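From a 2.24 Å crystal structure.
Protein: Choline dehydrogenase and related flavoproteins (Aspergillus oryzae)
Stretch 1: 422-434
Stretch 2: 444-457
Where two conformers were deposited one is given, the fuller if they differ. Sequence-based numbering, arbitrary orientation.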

ATOM      1  N   ASP A 422       8.494  15.057  11.974  1.00 18.65           N
ATOM      2  CA  ASP A 422       8.952  13.791  12.508  1.00 20.63           C
ATOM      3  C   ASP A 422       8.473  13.636  13.962  1.00 18.95           C
ATOM      4  O   ASP A 422       8.935  14.359  14.842  1.00 17.69           O
ATOM      5  CB  ASP A 422      10.477  13.791  12.429  1.00 19.10           C
ATOM      6  CG  ASP A 422      11.106  12.548  13.006  1.00 26.49           C
ATOM      7  OD1 ASP A 422      10.440  11.834  13.792  1.00 27.96           O
ATOM      8  OD2 ASP A 422      12.293  12.302  12.690  1.00 28.92           O
ATOM      9  N   LEU A 423       7.547  12.708  14.205  1.00 16.57           N
ATOM     10  CA  LEU A 423       7.060  12.445  15.577  1.00 15.03           C
ATOM     11  C   LEU A 423       8.144  11.622  16.266  1.00 25.19           C
ATOM     12  O   LEU A 423       8.393  10.447  15.941  1.00 15.69           O
ATOM     13  CB  LEU A 423       5.758  11.664  15.551  1.00 15.30           C
ATOM     14  CG  LEU A 423       4.720  11.683  16.672  1.00 30.68           C
ATOM     15  CD1 LEU A 423       4.119  10.286  16.791  1.00 18.56           C
ATOM     16  CD2 LEU A 423       5.257  12.161  18.016  1.00 18.99           C
ATOM     17  N   VAL A 424       8.805  12.253  17.215  1.00 18.59           N
ATOM     18  CA  VAL A 424      10.067  11.753  17.711  1.00 16.28           C
ATOM     19  C   VAL A 424       9.842  10.910  18.984  1.00 21.77           C
ATOM     20  O   VAL A 424      10.644  10.039  19.338  1.00 23.21           O
ATOM     21  CB  VAL A 424      10.981  12.994  17.888  1.00 23.73           C
ATOM     22  CG1 VAL A 424      11.473  13.131  19.286  1.00 26.88           C
ATOM     23  CG2 VAL A 424      12.073  13.029  16.815  1.00 17.88           C
ATOM     24  N   ARG A 425       8.701  11.138  19.629  1.00 18.49           N
ATOM     25  CA  ARG A 425       8.288  10.385  20.814  1.00 20.80           C
ATOM     26  C   ARG A 425       6.900   9.766  20.623  1.00 19.16           C
ATOM     27  O   ARG A 425       5.952  10.160  21.300  1.00 21.12           O
ATOM     28  CB  ARG A 425       8.262  11.316  22.025  1.00 15.55           C
ATOM     29  CG  ARG A 425       9.661  11.744  22.483  1.00 19.50           C
ATOM     30  CD  ARG A 425      10.155  10.876  23.614  1.00 14.95           C
ATOM     31  NE  ARG A 425      10.149   9.459  23.260  1.00 21.30           N
ATOM     32  CZ  ARG A 425      11.171   8.807  22.708  1.00 21.29           C
ATOM     33  NH1 ARG A 425      12.313   9.422  22.413  1.00 16.58           N
ATOM     34  NH2 ARG A 425      11.045   7.527  22.434  1.00 16.38           N
ATOM     35  N   PRO A 426       6.775   8.793  19.699  1.00 20.53           N
ATOM     36  CA  PRO A 426       5.460   8.188  19.468  1.00 22.06           C
ATOM     37  C   PRO A 426       5.151   7.234  20.612  1.00 19.04           C
ATOM     38  O   PRO A 426       6.059   6.883  21.342  1.00 18.51           O
ATOM     39  CB  PRO A 426       5.670   7.408  18.167  1.00 17.73           C
ATOM     40  CG  PRO A 426       7.116   7.018  18.221  1.00 21.91           C
ATOM     41  CD  PRO A 426       7.824   8.163  18.873  1.00 15.81           C
ATOM     42  N   ILE A 427       3.902   6.835  20.777  1.00 21.45           N
ATOM     43  CA  ILE A 427       3.588   5.850  21.802  1.00 23.48           C
ATOM     44  C   ILE A 427       2.923   4.605  21.232  1.00 21.47           C
ATOM     45  O   ILE A 427       2.519   3.725  21.991  1.00 23.80           O
ATOM     46  CB  ILE A 427       2.657   6.429  22.858  1.00 23.81           C
ATOM     47  CG1 ILE A 427       1.386   6.950  22.177  1.00 19.70           C
ATOM     48  CG2 ILE A 427       3.397   7.492  23.674  1.00 15.81           C
ATOM     49  CD1 ILE A 427       0.219   7.187  23.123  1.00 25.28           C
ATOM     50  N   SER A 428       2.787   4.535  19.910  1.00 16.78           N
ATOM     51  CA  SER A 428       2.302   3.304  19.287  1.00 19.92           C
ATOM     52  C   SER A 428       3.209   2.128  19.651  1.00 20.50           C
ATOM     53  O   SER A 428       4.426   2.295  19.781  1.00 20.86           O
ATOM     54  CB  SER A 428       2.227   3.453  17.765  1.00 15.11           C
ATOM     55  OG  SER A 428       1.165   4.309  17.403  1.00 17.58           O
ATOM     56  N   ASP A 429       2.616   0.949  19.844  1.00 16.54           N
ATOM     57  CA  ASP A 429       3.387  -0.273  20.043  1.00 18.76           C
ATOM     58  C   ASP A 429       4.347  -0.469  18.873  1.00 19.88           C
ATOM     59  O   ASP A 429       4.101   0.038  17.788  1.00 13.74           O
ATOM     60  CB  ASP A 429       2.460  -1.490  20.136  1.00 21.12           C
ATOM     61  CG  ASP A 429       1.752  -1.591  21.485  1.00 23.88           C
ATOM     62  OD1 ASP A 429       2.205  -0.953  22.454  1.00 23.27           O
ATOM     63  OD2 ASP A 429       0.737  -2.308  21.570  1.00 33.50           O
ATOM     64  N   PRO A 430       5.436  -1.212  19.099  1.00 19.09           N
ATOM     65  CA  PRO A 430       6.421  -1.538  18.066  1.00 17.59           C
ATOM     66  C   PRO A 430       5.856  -2.468  17.005  1.00 20.04           C
ATOM     67  O   PRO A 430       4.874  -3.163  17.249  1.00 19.99           O
ATOM     68  CB  PRO A 430       7.518  -2.271  18.842  1.00 20.00           C
ATOM     69  CG  PRO A 430       6.862  -2.754  20.084  1.00 21.37           C
ATOM     70  CD  PRO A 430       5.815  -1.741  20.420  1.00 20.78           C
ATOM     71  N   GLY A 431       6.478  -2.470  15.834  1.00 18.22           N
ATOM     72  CA  GLY A 431       6.158  -3.443  14.813  1.00 16.82           C
ATOM     73  C   GLY A 431       7.040  -4.666  14.999  1.00 20.69           C
ATOM     74  O   GLY A 431       7.506  -4.966  16.098  1.00 15.02           O
ATOM     75  N   GLU A 432       7.287  -5.373  13.910  1.00 18.69           N
ATOM     76  CA  GLU A 432       8.127  -6.559  13.972  1.00 18.78           C
ATOM     77  C   GLU A 432       8.834  -6.831  12.649  1.00 17.29           C
ATOM     78  O   GLU A 432       8.395  -6.397  11.568  1.00 15.53           O
ATOM     79  CB  GLU A 432       7.295  -7.784  14.391  1.00 19.58           C
ATOM     80  CG  GLU A 432       6.028  -8.004  13.539  1.00 21.45           C
ATOM     81  CD  GLU A 432       5.307  -9.295  13.895  1.00 41.49           C
ATOM     82  OE1 GLU A 432       4.227  -9.547  13.311  1.00 45.46           O
ATOM     83  OE2 GLU A 432       5.820 -10.068  14.747  1.00 39.01           O
ATOM     84  N   VAL A 433       9.948  -7.540  12.744  1.00 19.11           N
ATOM     85  CA  VAL A 433      10.585  -8.121  11.576  1.00 17.33           C
ATOM     86  C   VAL A 433      10.412  -9.633  11.641  1.00 19.81           C
ATOM     87  O   VAL A 433      10.797 -10.267  12.618  1.00 18.57           O
ATOM     88  CB  VAL A 433      12.072  -7.789  11.537  1.00 21.47           C
ATOM     89  CG1 VAL A 433      12.774  -8.620  10.478  1.00 20.04           C
ATOM     90  CG2 VAL A 433      12.256  -6.316  11.282  1.00 17.00           C
ATOM     91  N   THR A 434       9.811 -10.212  10.617  1.00 15.90           N
ATOM     92  CA  THR A 434       9.655 -11.658  10.587  1.00 18.20           C
ATOM     93  C   THR A 434      10.256 -12.289   9.335  1.00 18.88           C
ATOM     94  O   THR A 434      10.526 -11.604   8.349  1.00 19.32           O
ATOM     95  CB  THR A 434       8.165 -12.038  10.662  1.00 23.58           C
ATOM     96  OG1 THR A 434       7.441 -11.269   9.695  1.00 19.18           O
ATOM     97  CG2 THR A 434       7.612 -11.750  12.063  1.00 20.36           C
ATOM     98  N   PRO A 444      13.551  -9.899   4.804  1.00 20.86           N
ATOM     99  CA  PRO A 444      12.618 -10.294   5.857  1.00 19.64           C
ATOM    100  C   PRO A 444      11.343  -9.476   5.657  1.00 26.44           C
ATOM    101  O   PRO A 444      11.354  -8.467   4.932  1.00 16.46           O
ATOM    102  CB  PRO A 444      13.340  -9.855   7.134  1.00 17.46           C
ATOM    103  CG  PRO A 444      14.122  -8.648   6.701  1.00 20.02           C
ATOM    104  CD  PRO A 444      14.588  -8.971   5.294  1.00 20.74           C
ATOM    105  N   ASN A 445      10.248  -9.912   6.271  0.55 22.34           N
ATOM    106  CA  ASN A 445       9.027  -9.124   6.248  0.55 20.52           C
ATOM    107  C   ASN A 445       9.085  -8.051   7.330  0.55 21.33           C
ATOM    108  O   ASN A 445       9.574  -8.294   8.436  0.55 21.29           O
ATOM    109  CB  ASN A 445       7.793 -10.013   6.387  0.55 21.16           C
ATOM    110  CG  ASN A 445       7.457 -10.736   5.096  0.55 21.53           C
ATOM    111  OD1 ASN A 445       7.760 -10.254   4.002  0.55 20.55           O
ATOM    112  ND2 ASN A 445       6.841 -11.901   5.215  0.55 21.21           N
ATOM    113  N   ILE A 446       8.614  -6.858   6.991  1.00 17.82           N
ATOM    114  CA  ILE A 446       8.815  -5.693   7.838  1.00 18.56           C
ATOM    115  C   ILE A 446       7.514  -4.924   8.014  1.00 17.69           C
ATOM    116  O   ILE A 446       6.946  -4.409   7.050  1.00 19.68           O
ATOM    117  CB  ILE A 446       9.905  -4.734   7.244  1.00 19.60           C
ATOM    118  CG1 ILE A 446      11.182  -5.513   6.875  1.00 15.61           C
ATOM    119  CG2 ILE A 446      10.201  -3.582   8.208  1.00 12.44           C
ATOM    120  CD1 ILE A 446      12.304  -4.663   6.273  1.00 18.44           C
ATOM    121  N   ASN A 447       7.049  -4.866   9.255  1.00 17.31           N
ATOM    122  CA  ASN A 447       5.912  -4.042   9.628  1.00 19.75           C
ATOM    123  C   ASN A 447       6.315  -2.996  10.678  1.00 20.41           C
ATOM    124  O   ASN A 447       6.765  -3.361  11.768  1.00 20.90           O
ATOM    125  CB  ASN A 447       4.787  -4.915  10.166  1.00 17.67           C
ATOM    126  CG  ASN A 447       3.633  -4.100  10.687  1.00 17.33           C
ATOM    127  OD1 ASN A 447       3.445  -2.960  10.288  1.00 15.30           O
ATOM    128  ND2 ASN A 447       2.871  -4.669  11.613  1.00 19.84           N
ATOM    129  N   LEU A 448       6.186  -1.710  10.336  1.00 16.30           N
ATOM    130  CA  LEU A 448       6.602  -0.619  11.230  1.00 18.49           C
ATOM    131  C   LEU A 448       5.509  -0.220  12.211  1.00 17.68           C
ATOM    132  O   LEU A 448       5.765   0.452  13.200  1.00  9.75           O
ATOM    133  CB  LEU A 448       7.014   0.622  10.421  1.00 14.31           C
ATOM    134  CG  LEU A 448       8.293   0.508   9.595  1.00 16.33           C
ATOM    135  CD1 LEU A 448       8.484   1.715   8.698  1.00 12.42           C
ATOM    136  CD2 LEU A 448       9.472   0.332  10.536  1.00 16.25           C
ATOM    137  N   ASN A 449       4.276  -0.590  11.888  1.00 16.39           N
ATOM    138  CA  ASN A 449       3.156  -0.389  12.787  1.00 17.27           C
ATOM    139  C   ASN A 449       2.991   1.067  13.223  1.00 19.57           C
ATOM    140  O   ASN A 449       2.657   1.347  14.374  1.00 17.66           O
ATOM    141  CB  ASN A 449       3.277  -1.317  13.995  1.00 11.86           C
ATOM    142  CG  ASN A 449       1.959  -1.487  14.736  1.00 21.91           C
ATOM    143  OD1 ASN A 449       0.894  -1.536  14.119  1.00 20.74           O
ATOM    144  ND2 ASN A 449       2.025  -1.574  16.067  1.00 18.42           N
ATOM    145  N   PHE A 450       3.221   1.984  12.292  1.00 13.97           N
ATOM    146  CA  PHE A 450       3.057   3.404  12.555  1.00 15.23           C
ATOM    147  C   PHE A 450       1.602   3.703  12.908  1.00 16.16           C
ATOM    148  O   PHE A 450       0.662   3.201  12.255  1.00 16.65           O
ATOM    149  CB  PHE A 450       3.438   4.228  11.314  1.00 15.95           C
ATOM    150  CG  PHE A 450       4.917   4.390  11.088  1.00 17.65           C
ATOM    151  CD1 PHE A 450       5.812   4.448  12.158  1.00 15.09           C
ATOM    152  CD2 PHE A 450       5.410   4.551   9.798  1.00 17.87           C
ATOM    153  CE1 PHE A 450       7.161   4.634  11.945  1.00 14.71           C
ATOM    154  CE2 PHE A 450       6.779   4.721   9.573  1.00 15.75           C
ATOM    155  CZ  PHE A 450       7.650   4.777  10.646  1.00 15.43           C
ATOM    156  N   PHE A 451       1.410   4.527  13.932  1.00 13.94           N
ATOM    157  CA  PHE A 451       0.087   5.040  14.268  1.00 13.87           C
ATOM    158  C   PHE A 451      -0.902   3.950  14.757  1.00 18.00           C
ATOM    159  O   PHE A 451      -2.117   4.096  14.638  1.00 16.52           O
ATOM    160  CB  PHE A 451      -0.479   5.825  13.080  1.00 10.11           C
ATOM    161  CG  PHE A 451       0.346   7.034  12.715  1.00 18.37           C
ATOM    162  CD1 PHE A 451       0.446   8.115  13.593  1.00 13.02           C
ATOM    163  CD2 PHE A 451       1.033   7.095  11.508  1.00 17.56           C
ATOM    164  CE1 PHE A 451       1.201   9.216  13.279  1.00 14.70           C
ATOM    165  CE2 PHE A 451       1.804   8.213  11.181  1.00 16.54           C
ATOM    166  CZ  PHE A 451       1.888   9.274  12.063  1.00 16.90           C
ATOM    167  N   ALA A 452      -0.377   2.854  15.289  1.00 14.71           N
ATOM    168  CA  ALA A 452      -1.246   1.845  15.896  1.00 19.46           C
ATOM    169  C   ALA A 452      -2.130   2.509  16.956  1.00 20.04           C
ATOM    170  O   ALA A 452      -3.296   2.167  17.103  1.00 17.31           O
ATOM    171  CB  ALA A 452      -0.425   0.717  16.503  1.00 15.16           C
ATOM    172  N   ASN A 453      -1.567   3.471  17.686  1.00 18.14           N
ATOM    173  CA  ASN A 453      -2.321   4.216  18.695  1.00 17.58           C
ATOM    174  C   ASN A 453      -2.847   5.536  18.108  1.00 16.38           C
ATOM    175  O   ASN A 453      -2.083   6.303  17.518  1.00 17.85           O
ATOM    176  CB  ASN A 453      -1.432   4.474  19.926  1.00 16.90           C
ATOM    177  CG  ASN A 453      -2.202   5.053  21.109  1.00 22.30           C
ATOM    178  OD1 ASN A 453      -3.077   5.907  20.943  1.00 19.53           O
ATOM    179  ND2 ASN A 453      -1.866   4.596  22.317  1.00 20.41           N
ATOM    180  N   ASP A 454      -4.143   5.803  18.261  1.00 17.62           N
ATOM    181  CA  ASP A 454      -4.749   7.053  17.767  1.00 15.98           C
ATOM    182  C   ASP A 454      -4.106   8.342  18.294  1.00 18.77           C
ATOM    183  O   ASP A 454      -4.043   9.353  17.580  1.00 19.92           O
ATOM    184  CB  ASP A 454      -6.240   7.075  18.087  1.00 19.29           C
ATOM    185  CG  ASP A 454      -7.064   6.208  17.143  1.00 23.28           C
ATOM    186  OD1 ASP A 454      -6.487   5.506  16.278  1.00 24.50           O
ATOM    187  OD2 ASP A 454      -8.304   6.229  17.281  1.00 27.35           O
ATOM    188  N   LEU A 455      -3.647   8.329  19.544  1.00 18.34           N
ATOM    189  CA  LEU A 455      -2.969   9.512  20.102  1.00 21.79           C
ATOM    190  C   LEU A 455      -1.829   9.992  19.206  1.00 13.00           C
ATOM    191  O   LEU A 455      -1.617  11.187  19.078  1.00 18.37           O
ATOM    192  CB  LEU A 455      -2.409   9.234  21.495  1.00 15.86           C
ATOM    193  CG  LEU A 455      -3.043   9.778  22.772  1.00 36.28           C
ATOM    194  CD1 LEU A 455      -1.965  10.482  23.628  1.00 19.62           C
ATOM    195  CD2 LEU A 455      -4.255  10.687  22.527  1.00 19.64           C
ATOM    196  N   ASP A 456      -1.104   9.054  18.591  1.00 14.58           N
ATOM    197  CA  ASP A 456      -0.008   9.390  17.671  1.00 13.23           C
ATOM    198  C   ASP A 456      -0.524  10.170  16.476  1.00 15.07           C
ATOM    199  O   ASP A 456       0.151  11.063  15.969  1.00 16.30           O
ATOM    200  CB  ASP A 456       0.726   8.131  17.175  1.00 17.54           C
ATOM    201  CG  ASP A 456       1.847   7.679  18.109  1.00 18.34           C
ATOM    202  OD1 ASP A 456       2.081   8.341  19.144  1.00 19.70           O
ATOM    203  OD2 ASP A 456       2.509   6.653  17.802  1.00 19.55           O
ATOM    204  N   ILE A 457      -1.709   9.805  15.989  1.00 14.41           N
ATOM    205  CA  ILE A 457      -2.309  10.520  14.868  1.00 18.01           C
ATOM    206  C   ILE A 457      -2.626  11.952  15.309  1.00 16.90           C
ATOM    207  O   ILE A 457      -2.370  12.914  14.591  1.00 15.30           O
ATOM    208  CB  ILE A 457      -3.618   9.828  14.370  1.00 20.41           C
ATOM    209  CG1 ILE A 457      -3.319   8.412  13.848  1.00 16.17           C
ATOM    210  CG2 ILE A 457      -4.310  10.672  13.308  1.00 14.55           C
ATOM    211  CD1 ILE A 457      -4.561   7.656  13.345  1.00 18.22           C
TER
HETATM  212  O   HOH W   1       0.168   2.397  22.449  1.00 22.51           O
HETATM  213  O   HOH W   2       5.000   1.973  16.062  1.00 13.97           O
HETATM  214  O   HOH W   3       6.686  -8.695   9.770  1.00 27.43           O

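The contact turns on Asp 456, Ile 427 and Ser 428, the three residues that lose most surface to the opposite stretch. Asp 456 sits in the first turn of a helix, buried, with its CA-to-CB bond directed toward the loop formed by the other stretch. Its carboxylate reads that loop's backbone: Asp 456 OD1 accepts from Ile 427 N at 2.9 Å, nearly straight, while Asp 456 OD2 accepts from Ser 428 N at 3.0 Å. One buried acid thus binds two successive amides of the loop, one with each oxygen. Aspartate suits the place because its short side chain, in the m rotamer, brings both oxygens up to the loop.

Ser 428 completes the exchange. Ser 428 OG donates to Asp 456 OD2 at 2.7 Å and accepts from Asn 453 N at 2.9 Å, with the latter bond almost linear. One small hydroxyl in the m rotamer therefore ties the acid to the backbone just before the helix. Asn 453 caps that helix, Asn 453 OD1 accepting from Leu 455 N at 2.9 Å, so the residue held through its amide by the serine also caps the helix that carries Asp 456.

Ile 427 supplies an apolar contact. Its CA-to-CB bond points sideways, but the end of the side chain comes nearer the other stretch, and Ile 427 CD1 packs 3.7 Å from Leu 455 CB. Water 1 donates to Ile 427 O at 2.7 Å from its oxygen and accepts from Asn 453 ND2 at 3.0 Å, bridging the two stretches.

Farther along, Asn 449 reaches toward the first stretch, and Asn 449 ND2 donates to Asp 429 O at 3.1 Å. Gly 431 follows, where absence of a side chain is the rule: an ideal CB on Gly 431 would lie 1.8 Å from Asn 447 O, a clash. Bare, Gly 431 CA approaches that same Asn 447 O to 3.1 Å in a CA-H...O contact.

Two antiparallel strands carry the rest of the contact. Glu 432 and Asn 447 pair through Glu 432 N to Asn 447 O at 3.0 Å and Asn 447 N to Glu 432 O at 3.1 Å; Thr 434 and Asn 445 repeat the pattern, with Thr 434 N to Asn 445 O at 2.9 Å and Asn 445 N to Thr 434 O at 2.7 Å. These four side chains share one face. Val 433 and Ile 446 occupy the other, both buried, and Val 433 CG1 packs 3.6 Å from Pro 444 CB.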